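Local coordinates for phenazine biosynthesis protein PhzF family (Enterococcus faecalis, PDB 1S7J), which belongs to the PhzF family of phenazine biosynthesis-like proteins and probably acts as an isomerase, at residues E153-F163 and V187-N198. Numbering follows the deposited sequence.
Sequences EETVAKITPDF and VSRTFFPKLRIN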
loop_
_atom_site.group_PDB
_atom_site.type_symbol
_atom_site.label_atom_id
_atom_site.label_comp_id
_atom_site.label_asym_id
_atom_site.label_seq_id
_atom_site.Cartn_x
_atom_site.Cartn_y
_atom_site.Cartn_z
ATOM N N GLU A 153 10.170 8.652 -15.787
ATOM C CA GLU A 153 8.782 8.312 -15.463
ATOM C C GLU A 153 8.098 7.641 -16.642
ATOM O O GLU A 153 7.306 6.712 -16.467
ATOM C CB GLU A 153 7.988 9.551 -15.050
ATOM C CG GLU A 153 6.534 9.223 -14.696
ATOM C CD GLU A 153 5.691 10.443 -14.342
ATOM O OE1 GLU A 153 4.454 10.347 -14.470
ATOM O OE2 GLU A 153 6.253 11.482 -13.921
ATOM N N GLU A 154 8.378 8.140 -17.839
ATOM C CA GLU A 154 7.802 7.598 -19.046
ATOM C C GLU A 154 8.126 6.103 -19.185
ATOM O O GLU A 154 7.282 5.318 -19.613
ATOM C CB GLU A 154 8.318 8.346 -20.269
ATOM C CG GLU A 154 7.496 8.043 -21.545
ATOM C CD GLU A 154 8.212 8.465 -22.809
ATOM O OE1 GLU A 154 9.466 8.560 -22.779
ATOM O OE2 GLU A 154 7.533 8.688 -23.839
ATOM N N THR A 155 9.344 5.729 -18.833
ATOM C CA THR A 155 9.761 4.331 -18.932
ATOM C C THR A 155 9.129 3.448 -17.852
ATOM O O THR A 155 8.809 2.284 -18.105
ATOM C CB THR A 155 11.311 4.191 -18.865
ATOM O OG1 THR A 155 11.907 4.910 -19.964
ATOM C CG2 THR A 155 11.720 2.719 -18.939
ATOM N N VAL A 156 8.987 3.990 -16.649
ATOM C CA VAL A 156 8.401 3.247 -15.539
ATOM C C VAL A 156 6.950 2.942 -15.848
ATOM O O VAL A 156 6.482 1.806 -15.678
ATOM C CB VAL A 156 8.494 4.072 -14.213
ATOM C CG1 VAL A 156 7.793 3.354 -13.090
ATOM C CG2 VAL A 156 9.937 4.294 -13.843
ATOM N N ALA A 157 6.241 3.968 -16.283
ATOM C CA ALA A 157 4.844 3.874 -16.627
ATOM C C ALA A 157 4.596 2.893 -17.775
ATOM O O ALA A 157 3.728 2.027 -17.688
ATOM C CB ALA A 157 4.317 5.246 -16.998
ATOM N N LYS A 158 5.402 3.026 -18.831
ATOM C CA LYS A 158 5.271 2.205 -20.030
ATOM C C LYS A 158 5.598 0.706 -19.983
ATOM O O LYS A 158 4.993 -0.076 -20.720
ATOM C CB LYS A 158 6.038 2.854 -21.197
ATOM C CG LYS A 158 5.360 4.105 -21.794
ATOM C CD LYS A 158 5.487 4.214 -23.317
ATOM C CE LYS A 158 4.394 5.123 -23.892
ATOM N NZ LYS A 158 4.388 6.501 -23.320
ATOM N N ILE A 159 6.538 0.300 -19.129
ATOM C CA ILE A 159 6.920 -1.116 -19.064
ATOM C C ILE A 159 5.825 -2.132 -18.781
ATOM O O ILE A 159 4.854 -1.858 -18.065
ATOM C CB ILE A 159 8.086 -1.382 -18.064
ATOM C CG1 ILE A 159 7.656 -1.056 -16.628
ATOM C CG2 ILE A 159 9.322 -0.612 -18.484
ATOM C CD1 ILE A 159 8.526 -1.716 -15.562
ATOM N N THR A 160 6.008 -3.309 -19.347
ATOM C CA THR A 160 5.100 -4.418 -19.165
ATOM C C THR A 160 5.998 -5.643 -18.962
ATOM O O THR A 160 6.503 -6.247 -19.916
ATOM C CB THR A 160 4.109 -4.568 -20.369
ATOM O OG1 THR A 160 3.279 -5.722 -20.186
ATOM C CG2 THR A 160 4.851 -4.654 -21.689
ATOM N N PRO A 161 6.323 -5.926 -17.688
ATOM C CA PRO A 161 7.170 -7.033 -17.261
ATOM C C PRO A 161 6.634 -8.426 -17.526
ATOM O O PRO A 161 5.426 -8.645 -17.622
ATOM C CB PRO A 161 7.302 -6.789 -15.757
ATOM C CG PRO A 161 7.118 -5.317 -15.629
ATOM C CD PRO A 161 5.962 -5.084 -16.542
ATOM N N ASP A 162 7.561 -9.368 -17.639
ATOM C CA ASP A 162 7.256 -10.763 -17.842
ATOM C C ASP A 162 7.091 -11.242 -16.407
ATOM O O ASP A 162 8.066 -11.609 -15.754
ATOM C CB ASP A 162 8.462 -11.450 -18.505
ATOM C CG ASP A 162 8.227 -12.928 -18.801
ATOM O OD1 ASP A 162 8.792 -13.415 -19.797
ATOM O OD2 ASP A 162 7.508 -13.607 -18.035
ATOM N N PHE A 163 5.862 -11.171 -15.897
ATOM C CA PHE A 163 5.565 -11.558 -14.513
ATOM C C PHE A 163 5.948 -12.976 -14.108
ATOM O O PHE A 163 6.132 -13.249 -12.913
ATOM C CB PHE A 163 4.102 -11.272 -14.177
ATOM C CG PHE A 163 3.745 -9.818 -14.251
ATOM C CD1 PHE A 163 2.833 -9.359 -15.200
ATOM C CD2 PHE A 163 4.340 -8.894 -13.392
ATOM C CE1 PHE A 163 2.521 -8.002 -15.296
ATOM C CE2 PHE A 163 4.036 -7.539 -13.480
ATOM C CZ PHE A 163 3.126 -7.090 -14.434
ATOM N N VAL A 187 8.503 8.532 -8.923
ATOM C CA VAL A 187 7.409 7.624 -9.254
ATOM C C VAL A 187 7.824 6.184 -9.036
ATOM O O VAL A 187 9.004 5.885 -8.998
ATOM C CB VAL A 187 6.973 7.795 -10.716
ATOM C CG1 VAL A 187 6.195 9.083 -10.878
ATOM C CG2 VAL A 187 8.186 7.793 -11.627
ATOM N N SER A 188 6.862 5.290 -8.928
ATOM C CA SER A 188 7.163 3.888 -8.731
ATOM C C SER A 188 6.036 3.005 -9.218
ATOM O O SER A 188 5.016 3.491 -9.706
ATOM C CB SER A 188 7.429 3.604 -7.248
ATOM O OG SER A 188 6.273 3.838 -6.454
ATOM N N ARG A 189 6.271 1.699 -9.156
ATOM C CA ARG A 189 5.309 0.648 -9.516
ATOM C C ARG A 189 5.813 -0.562 -8.753
ATOM O O ARG A 189 7.020 -0.771 -8.663
ATOM C CB ARG A 189 5.297 0.367 -11.025
ATOM C CG ARG A 189 4.595 1.421 -11.847
ATOM C CD ARG A 189 4.608 1.077 -13.311
ATOM N NE ARG A 189 3.858 -0.147 -13.603
ATOM C CZ ARG A 189 3.634 -0.615 -14.833
ATOM N NH1 ARG A 189 2.943 -1.727 -14.996
ATOM N NH2 ARG A 189 4.114 0.025 -15.890
ATOM N N THR A 190 4.914 -1.335 -8.173
ATOM C CA THR A 190 5.335 -2.492 -7.407
ATOM C C THR A 190 4.696 -3.793 -7.875
ATOM O O THR A 190 3.475 -3.882 -8.032
ATOM C CB THR A 190 5.097 -2.269 -5.869
ATOM O OG1 THR A 190 3.694 -2.206 -5.586
ATOM C CG2 THR A 190 5.760 -0.967 -5.420
ATOM N N PHE A 191 5.542 -4.795 -8.150
ATOM C CA PHE A 191 5.074 -6.098 -8.622
ATOM C C PHE A 191 5.321 -7.177 -7.579
ATOM O O PHE A 191 6.392 -7.246 -6.998
ATOM C CB PHE A 191 5.793 -6.483 -9.926
ATOM C CG PHE A 191 5.964 -5.336 -10.895
ATOM C CD1 PHE A 191 4.859 -4.711 -11.464
ATOM C CD2 PHE A 191 7.237 -4.871 -11.215
ATOM C CE1 PHE A 191 5.020 -3.627 -12.337
ATOM C CE2 PHE A 191 7.407 -3.794 -12.083
ATOM C CZ PHE A 191 6.294 -3.171 -12.646
ATOM N N PHE A 192 4.330 -8.030 -7.362
ATOM C CA PHE A 192 4.452 -9.114 -6.390
ATOM C C PHE A 192 3.919 -10.445 -6.946
ATOM O O PHE A 192 3.012 -11.048 -6.372
ATOM C CB PHE A 192 3.694 -8.758 -5.101
ATOM C CG PHE A 192 4.226 -7.542 -4.410
ATOM C CD1 PHE A 192 3.671 -6.284 -4.652
ATOM C CD2 PHE A 192 5.298 -7.641 -3.517
ATOM C CE1 PHE A 192 4.180 -5.146 -4.019
ATOM C CE2 PHE A 192 5.811 -6.512 -2.886
ATOM C CZ PHE A 192 5.254 -5.263 -3.134
ATOM N N PRO A 193 4.504 -10.931 -8.073
ATOM C CA PRO A 193 4.049 -12.197 -8.669
ATOM C C PRO A 193 4.276 -13.401 -7.765
ATOM O O PRO A 193 3.563 -14.404 -7.868
ATOM C CB PRO A 193 4.869 -12.276 -9.949
ATOM C CG PRO A 193 6.130 -11.582 -9.579
ATOM C CD PRO A 193 5.632 -10.376 -8.831
ATOM N N LYS A 194 5.286 -13.316 -6.899
ATOM C CA LYS A 194 5.577 -14.403 -5.970
ATOM C C LYS A 194 4.402 -14.592 -5.009
ATOM O O LYS A 194 4.213 -15.675 -4.439
ATOM C CB LYS A 194 6.839 -14.102 -5.165
ATOM C CG LYS A 194 8.105 -14.022 -5.983
ATOM C CD LYS A 194 9.329 -14.040 -5.077
ATOM C CE LYS A 194 10.620 -14.001 -5.877
ATOM N NZ LYS A 194 11.824 -14.141 -5.003
ATOM N N LEU A 195 3.636 -13.522 -4.824
ATOM C CA LEU A 195 2.484 -13.519 -3.929
ATOM C C LEU A 195 1.128 -13.494 -4.654
ATOM O O LEU A 195 0.121 -13.083 -4.072
ATOM C CB LEU A 195 2.574 -12.311 -2.982
ATOM C CG LEU A 195 3.307 -12.416 -1.633
ATOM C CD1 LEU A 195 4.581 -13.224 -1.739
ATOM C CD2 LEU A 195 3.599 -11.009 -1.119
ATOM N N ARG A 196 1.108 -13.976 -5.905
ATOM C CA ARG A 196 -0.123 -14.007 -6.729
ATOM C C ARG A 196 -0.505 -12.622 -7.273
ATOM O O ARG A 196 -1.121 -12.520 -8.333
ATOM C CB ARG A 196 -1.309 -14.594 -5.922
ATOM C CG ARG A 196 -2.678 -14.438 -6.595
ATOM C CD ARG A 196 -3.840 -14.375 -5.633
ATOM N NE ARG A 196 -3.695 -13.370 -4.617
ATOM C CZ ARG A 196 -4.754 -13.042 -3.883
ATOM N NH1 ARG A 196 -4.466 -12.477 -2.686
ATOM N NH2 ARG A 196 -5.984 -13.001 -4.323
ATOM N N ILE A 197 -0.152 -11.577 -6.540
ATOM C CA ILE A 197 -0.473 -10.211 -6.937
ATOM C C ILE A 197 0.547 -9.648 -7.934
ATOM O O ILE A 197 1.553 -9.081 -7.539
ATOM C CB ILE A 197 -0.530 -9.264 -5.678
ATOM C CG1 ILE A 197 -1.281 -9.967 -4.529
ATOM C CG2 ILE A 197 -1.232 -7.942 -6.040
ATOM C CD1 ILE A 197 -1.152 -9.280 -3.171
ATOM N N ASN A 198 0.254 -9.781 -9.220
ATOM C CA ASN A 198 1.155 -9.281 -10.274
ATOM C C ASN A 198 1.644 -7.833 -10.055
ATOM O O ASN A 198 2.835 -7.551 -10.199
ATOM C CB ASN A 198 0.483 -9.398 -11.646
ATOM C CG ASN A 198 0.824 -10.699 -12.357
ATOM O OD1 ASN A 198 1.438 -11.609 -11.778
ATOM N ND2 ASN A 198 0.451 -10.788 -13.632
HETATM O O HOH W 1 2.521 -3.748 -17.126
#
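In this PhzF-family chain, whose sequence family belongs to the diaminopimelate epimerase clan, the short helix 153-158 and the loop after it pack on one face of strand 187-192, where Val187, Arg189 and Phe191 alternate toward them. The axes of helix and strand run nearly parallel, 22° apart and 8.5 Å at closest approach. At the start, the extended side chain of Glu153 lies across Val187, its CD 3.8 Å from Val187 CG1, while its OE2 accepts a hydrogen bond from the backbone N of Asp182. Next comes Arg189, whose aliphatic part runs alongside Val156 CG1 in the opposite direction. A bend at chi3 turns its guanidinium to the helix C-terminus, where Arg189 NH2 donates to Val156 O (3.0 Å, in the carbonyl plane) and to Ile159 O (3.0 Å). Neither bond is straight, the N-H...O angles being 149° and 135°. A water lying in the guanidinium plane accepts from Arg189 NH1 and donates to Ile159 O, and the same NH1 forms a salt bridge with Glu199.

Farther along, the Phe191 ring receives Pro161 CG over one face, 4.1 Å from its centroid, and Ile159 CD1 approaches its CZ. Phe163 turns its edge to the Phe191 face in an offset edge-to-face pair, centroids 5.6 Å apart. The Phe163 ring is itself sandwiched: Pro161 O lies over one face, toward the rim, and Asn198 CB sits over the centre of the other, with the amide stacked on the ring.

The chemistry thus divides along the strand: Arg189 ties a carbonyl of the helix's last turn to that of the residue just past it, and its charge, partly balanced by Glu199, may also suit the helix's C-terminal end, whereas Phe191 receives the loop and the edge of Phe163, which begins the next helix, by apolar and aromatic contact.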